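Local coordinates for Rho GTPase activating protein 15 (Homo sapiens, PDB 3BYI) that activates the GTPase activity of Rho-type GTPases such as RAC1 through its RhoGAP domain, converting them to the inactive GDP-bound state, at residues A[54-59]-A[88-93]; A[114-119]-A[130-135]. One frame throughout, in Å; residues are numbered along the deposited sequence.

In the fold
Both contacts belong to the all-helical RhoGAP domain, but they lie on opposite sides of the chain's centre, with centres about 30 Å apart and nearest atoms about 20 Å apart. Contact 1 joins the loop after helix 37-49 to the first turn of helix 89-102; contact 2 pairs helix 110-120 with helix 125-138. They share no helix, although helix 89-102 and helix 110-120 are consecutive. Neither has a direct hydrogen bond between its segments. Contact 1 is partly buried and mixes CH-pi packing with two bridging waters in the loop that carries the predicted arginine finger. Contact 2 is buried, mainly apolar through leucine, phenylalanine and alanine side chains, and away from that site.

Contact 1: A[54-59]-A[88-93]; sequences DGIYRV and DIHVVT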
loop_
_atom_site.group_PDB
_atom_site.type_symbol
_atom_site.label_atom_id
_atom_site.label_comp_id
_atom_site.label_asym_id
_atom_site.label_seq_id
_atom_site.Cartn_x
_atom_site.Cartn_y
_atom_site.Cartn_z
ATOM N N ASP A 54 2.317 -17.051 8.839
ATOM C CA ASP A 54 2.405 -16.329 10.110
ATOM C C ASP A 54 3.015 -14.963 9.916
ATOM O O ASP A 54 4.046 -14.842 9.281
ATOM C CB ASP A 54 3.234 -17.084 11.130
ATOM C CG ASP A 54 2.528 -18.307 11.645
ATOM O OD1 ASP A 54 1.411 -18.589 11.147
ATOM O OD2 ASP A 54 3.106 -18.980 12.525
ATOM N N GLY A 55 2.346 -13.931 10.429
ATOM C CA GLY A 55 2.915 -12.571 10.399
ATOM C C GLY A 55 2.965 -11.937 9.022
ATOM O O GLY A 55 3.725 -10.996 8.805
ATOM N N ILE A 56 2.136 -12.424 8.106
ATOM C CA ILE A 56 2.032 -11.869 6.769
ATOM C C ILE A 56 1.792 -10.373 6.858
ATOM O O ILE A 56 0.902 -9.948 7.586
ATOM C CB ILE A 56 0.924 -12.577 5.933
ATOM C CG1 ILE A 56 1.098 -12.235 4.450
ATOM C CG2 ILE A 56 -0.540 -12.289 6.465
ATOM C CD1 ILE A 56 2.325 -12.935 3.763
ATOM N N TYR A 57 2.668 -9.605 6.170
ATOM C CA TYR A 57 2.738 -8.127 6.133
ATOM C C TYR A 57 3.511 -7.479 7.292
ATOM O O TYR A 57 3.980 -6.343 7.167
ATOM C CB TYR A 57 1.378 -7.470 5.931
ATOM C CG TYR A 57 0.853 -7.654 4.526
ATOM C CD1 TYR A 57 -0.145 -8.561 4.243
ATOM C CD2 TYR A 57 1.372 -6.919 3.481
ATOM C CE1 TYR A 57 -0.584 -8.737 2.966
ATOM C CE2 TYR A 57 0.894 -7.067 2.176
ATOM C CZ TYR A 57 -0.066 -7.970 1.933
ATOM O OH TYR A 57 -0.509 -8.099 0.647
ATOM N N ARG A 58 3.634 -8.195 8.410
ATOM C CA ARG A 58 4.450 -7.754 9.504
ATOM C C ARG A 58 5.889 -8.260 9.309
ATOM O O ARG A 58 6.829 -7.527 9.476
ATOM C CB ARG A 58 3.866 -8.227 10.855
ATOM C CG ARG A 58 4.632 -7.748 12.108
ATOM C CD ARG A 58 3.815 -8.061 13.409
ATOM N N VAL A 59 6.038 -9.528 8.957
ATOM C CA VAL A 59 7.379 -10.095 8.750
ATOM C C VAL A 59 8.017 -9.456 7.514
ATOM O O VAL A 59 7.352 -9.152 6.504
ATOM C CB VAL A 59 7.366 -11.656 8.643
ATOM C CG1 VAL A 59 8.708 -12.199 8.107
ATOM C CG2 VAL A 59 6.996 -12.324 10.014
ATOM N N ASP A 88 9.796 -16.743 -1.213
ATOM C CA ASP A 88 9.476 -16.191 0.108
ATOM C C ASP A 88 8.435 -15.082 -0.096
ATOM O O ASP A 88 8.740 -14.047 -0.659
ATOM C CB ASP A 88 10.786 -15.693 0.768
ATOM C CG ASP A 88 10.574 -15.041 2.122
ATOM O OD1 ASP A 88 9.463 -15.077 2.652
ATOM O OD2 ASP A 88 11.539 -14.463 2.639
ATOM N N ILE A 89 7.185 -15.349 0.296
ATOM C CA ILE A 89 6.081 -14.385 0.098
ATOM C C ILE A 89 6.298 -13.084 0.874
ATOM O O ILE A 89 5.624 -12.082 0.612
ATOM C CB ILE A 89 4.706 -14.993 0.460
ATOM C CG1 ILE A 89 3.566 -14.126 -0.076
ATOM C CG2 ILE A 89 4.592 -15.260 1.993
ATOM C CD1 ILE A 89 3.499 -14.006 -1.574
ATOM N N HIS A 90 7.209 -13.089 1.838
ATOM C CA HIS A 90 7.529 -11.864 2.558
ATOM C C HIS A 90 8.341 -10.855 1.711
ATOM O O HIS A 90 8.333 -9.665 1.991
ATOM C CB HIS A 90 8.271 -12.186 3.844
ATOM C CG HIS A 90 7.506 -13.050 4.788
ATOM N ND1 HIS A 90 6.265 -12.694 5.270
ATOM C CD2 HIS A 90 7.803 -14.251 5.344
ATOM C CE1 HIS A 90 5.840 -13.633 6.104
ATOM N NE2 HIS A 90 6.752 -14.588 6.163
ATOM N N VAL A 91 9.059 -11.339 0.700
ATOM C CA VAL A 91 9.679 -10.462 -0.302
ATOM C C VAL A 91 8.592 -9.713 -1.117
ATOM O O VAL A 91 8.747 -8.533 -1.452
ATOM C CB VAL A 91 10.668 -11.250 -1.258
ATOM C CG1 VAL A 91 11.089 -10.390 -2.477
ATOM C CG2 VAL A 91 11.883 -11.751 -0.501
ATOM N N VAL A 92 7.479 -10.396 -1.389
ATOM C CA VAL A 92 6.347 -9.823 -2.150
ATOM C C VAL A 92 5.633 -8.780 -1.308
ATOM O O VAL A 92 5.378 -7.650 -1.771
ATOM C CB VAL A 92 5.385 -10.934 -2.648
ATOM C CG1 VAL A 92 4.111 -10.365 -3.270
ATOM C CG2 VAL A 92 6.128 -11.851 -3.618
ATOM N N THR A 93 5.313 -9.134 -0.063
ATOM C CA THR A 93 4.668 -8.176 0.815
ATOM C C THR A 93 5.561 -6.969 1.034
ATOM O O THR A 93 5.076 -5.864 1.029
ATOM C CB THR A 93 4.334 -8.740 2.188
ATOM O OG1 THR A 93 5.551 -9.142 2.804
ATOM C CG2 THR A 93 3.308 -9.907 2.110
HETATM O O HOH W 1 5.316 -10.300 5.220
HETATM O O HOH W 2 7.276 -7.468 4.616
#
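Val59 and His90, with Tyr57 and Thr93, form a water-bridged, partly buried contact between the loop that follows helix 37-49 and the first turn of helix 89-102. No direct hydrogen bond joins the segments; two CH-pi contacts carry the packing. Val59 CG1 stands over the centre of the His90 ring, 3.5 Å from its centroid and 7° off the normal. Thr93 CG2 does the same over the Tyr57 ring, at 3.8 Å and 12°. That methyl also meets Ile56 CD1, and Ile56 CD1 in turn lies 3.7 Å from Ile89 CG2.

Thr93 OG1 lies between its own backbone N and carbonyl carbon (chi1 61°), where it donates to His90 O and accepts from both waters. Water 1 accepts from Tyr57 N and donates to Val59 O; it also hydrogen-bonds to His90 ND1, 2.6 Å from the water oxygen, in the imidazole plane. Water 2 repeats the link from Val59 O to Thr93 OG1. At the helix start, Asp88 OD1 caps His90 N at 3.1 Å, while in the loop Gly55 O accepts from both Arg58 N and Val59 N.

Outside the pair, Tyr57 OH bonds to His153 and Tyr57 O to Lys97. The arginine-finger loop of RhoGAP domains is recognisable here: Arg58, the predicted finger, sets off from its CA away from segment 88-93, and its atoms from NE outward are not modelled.

Contact 2: A[114-119]-A[130-135]; sequences EQFVEA and EAVKSL
Leu135 meets Gln115 and Phe116 with both its methyls. CD1 sits over one face of the Phe116 ring, offset toward the rim, 4.2 Å from the centroid and 16° off the normal. Leu135 CD1 also rests against the helix backbone, 3.3 Å from Gln115 O, and touches Gln115 CB. Leu135 CB lies over the ring face too, 4.0 Å from Phe116 CE2. CD2 of the leucine meets the Gln115 side chain, whose amide oxygen OE1 is 3.1 Å away, a close approach to a methyl.

One turn further along helix 110-120, Ala119 CB touches Ala131 CB at 3.8 Å and Val132 CG2 at 3.5 Å. These small side chains accompany a near approach of the backbones: the CA atoms of Ala119 and Ala131 are 5.3 Å apart. The short helical segments run nearly antiparallel, at 160°, with axes 9.0 Å apart.

Farther out, Phe108 meets the Phe116 ring edge-to-face, and helix 189-205 covers Phe116 through Ile199 and Val132 through Leu202 and Met203. The chemistry implies that the two segments meet by apolar van der Waals and CH-pi contact, with the polar Gln115 amide against a methyl at the rim and no hydrogen bond between them.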
loop_
_atom_site.group_PDB
_atom_site.type_symbol
_atom_site.label_atom_id
_atom_site.label_comp_id
_atom_site.label_asym_id
_atom_site.label_seq_id
_atom_site.Cartn_x
_atom_site.Cartn_y
_atom_site.Cartn_z
ATOM N N GLU A 114 -6.497 16.022 6.922
ATOM C CA GLU A 114 -7.302 16.738 7.919
ATOM C C GLU A 114 -8.758 16.265 7.904
ATOM O O GLU A 114 -9.366 16.103 8.962
ATOM C CB GLU A 114 -7.220 18.259 7.739
ATOM N N GLN A 115 -9.298 16.011 6.707
ATOM C CA GLN A 115 -10.685 15.567 6.553
ATOM C C GLN A 115 -10.914 14.171 7.088
ATOM O O GLN A 115 -11.969 13.931 7.664
ATOM C CB GLN A 115 -11.164 15.640 5.086
ATOM C CG GLN A 115 -11.657 17.039 4.576
ATOM C CD GLN A 115 -11.981 17.059 3.036
ATOM O OE1 GLN A 115 -13.148 16.879 2.652
ATOM N NE2 GLN A 115 -10.955 17.261 2.169
ATOM N N PHE A 116 -9.962 13.253 6.843
ATOM C CA PHE A 116 -10.002 11.839 7.347
ATOM C C PHE A 116 -9.859 11.765 8.864
ATOM O O PHE A 116 -10.525 10.951 9.517
ATOM C CB PHE A 116 -8.891 10.955 6.725
ATOM C CG PHE A 116 -9.222 10.378 5.343
ATOM C CD1 PHE A 116 -8.601 10.856 4.205
ATOM C CD2 PHE A 116 -10.156 9.362 5.200
ATOM C CE1 PHE A 116 -8.910 10.334 2.933
ATOM C CE2 PHE A 116 -10.455 8.825 3.952
ATOM C CZ PHE A 116 -9.837 9.315 2.810
ATOM N N VAL A 117 -8.971 12.596 9.411
ATOM C CA VAL A 117 -8.845 12.742 10.878
ATOM C C VAL A 117 -10.145 13.218 11.517
ATOM O O VAL A 117 -10.562 12.649 12.524
ATOM C CB VAL A 117 -7.713 13.728 11.288
ATOM C CG1 VAL A 117 -7.764 14.024 12.799
ATOM C CG2 VAL A 117 -6.365 13.178 10.905
ATOM N N GLU A 118 -10.757 14.273 10.965
ATOM C CA GLU A 118 -12.076 14.742 11.427
ATOM C C GLU A 118 -13.089 13.606 11.377
ATOM O O GLU A 118 -13.949 13.482 12.270
ATOM C CB GLU A 118 -12.624 15.877 10.546
ATOM C CG GLU A 118 -12.010 17.244 10.765
ATOM C CD GLU A 118 -12.707 18.353 9.944
ATOM O OE1 GLU A 118 -13.700 18.048 9.237
ATOM O OE2 GLU A 118 -12.264 19.531 10.015
ATOM N N ALA A 119 -13.004 12.813 10.303
ATOM C CA ALA A 119 -13.913 11.688 10.089
ATOM C C ALA A 119 -13.821 10.646 11.185
ATOM O O ALA A 119 -14.859 10.263 11.720
ATOM C CB ALA A 119 -13.703 11.035 8.713
ATOM N N GLU A 130 -19.843 6.751 7.479
ATOM C CA GLU A 130 -20.391 7.655 6.470
ATOM C C GLU A 130 -19.445 8.792 6.055
ATOM O O GLU A 130 -19.285 9.060 4.863
ATOM C CB GLU A 130 -21.726 8.205 6.947
ATOM C CG GLU A 130 -22.875 7.175 6.901
ATOM C CD GLU A 130 -23.217 6.695 5.470
ATOM O OE1 GLU A 130 -23.259 7.533 4.520
ATOM O OE2 GLU A 130 -23.437 5.468 5.301
ATOM N N ALA A 131 -18.815 9.439 7.029
ATOM C CA ALA A 131 -17.892 10.548 6.767
ATOM C C ALA A 131 -16.709 10.106 5.918
ATOM O O ALA A 131 -16.317 10.804 4.968
ATOM C CB ALA A 131 -17.403 11.162 8.073
ATOM N N VAL A 132 -16.163 8.939 6.273
ATOM C CA VAL A 132 -15.001 8.353 5.613
ATOM C C VAL A 132 -15.322 7.893 4.196
ATOM O O VAL A 132 -14.490 8.038 3.293
ATOM C CB VAL A 132 -14.431 7.168 6.438
ATOM C CG1 VAL A 132 -13.647 6.229 5.550
ATOM C CG2 VAL A 132 -13.566 7.697 7.609
ATOM N N LYS A 133 -16.535 7.365 4.019
ATOM C CA LYS A 133 -17.045 6.901 2.730
ATOM C C LYS A 133 -17.298 8.063 1.758
ATOM O O LYS A 133 -17.007 7.948 0.543
ATOM C CB LYS A 133 -18.341 6.110 2.947
ATOM C CG LYS A 133 -19.050 5.721 1.664
ATOM C CD LYS A 133 -20.355 5.011 1.949
ATOM C CE LYS A 133 -20.903 4.435 0.663
ATOM N NZ LYS A 133 -22.334 4.095 0.784
ATOM N N SER A 134 -17.840 9.161 2.299
ATOM C CA SER A 134 -17.971 10.436 1.579
ATOM C C SER A 134 -16.621 10.860 1.037
ATOM O O SER A 134 -16.501 11.242 -0.137
ATOM C CB SER A 134 -18.441 11.546 2.512
ATOM O OG SER A 134 -19.716 11.265 3.035
ATOM N N LEU A 135 -15.605 10.813 1.907
ATOM C CA LEU A 135 -14.278 11.264 1.517
ATOM C C LEU A 135 -13.657 10.381 0.449
ATOM O O LEU A 135 -13.009 10.886 -0.438
ATOM C CB LEU A 135 -13.355 11.363 2.727
ATOM C CG LEU A 135 -13.423 12.670 3.483
ATOM C CD1 LEU A 135 -12.689 12.517 4.783
ATOM C CD2 LEU A 135 -12.845 13.807 2.614
#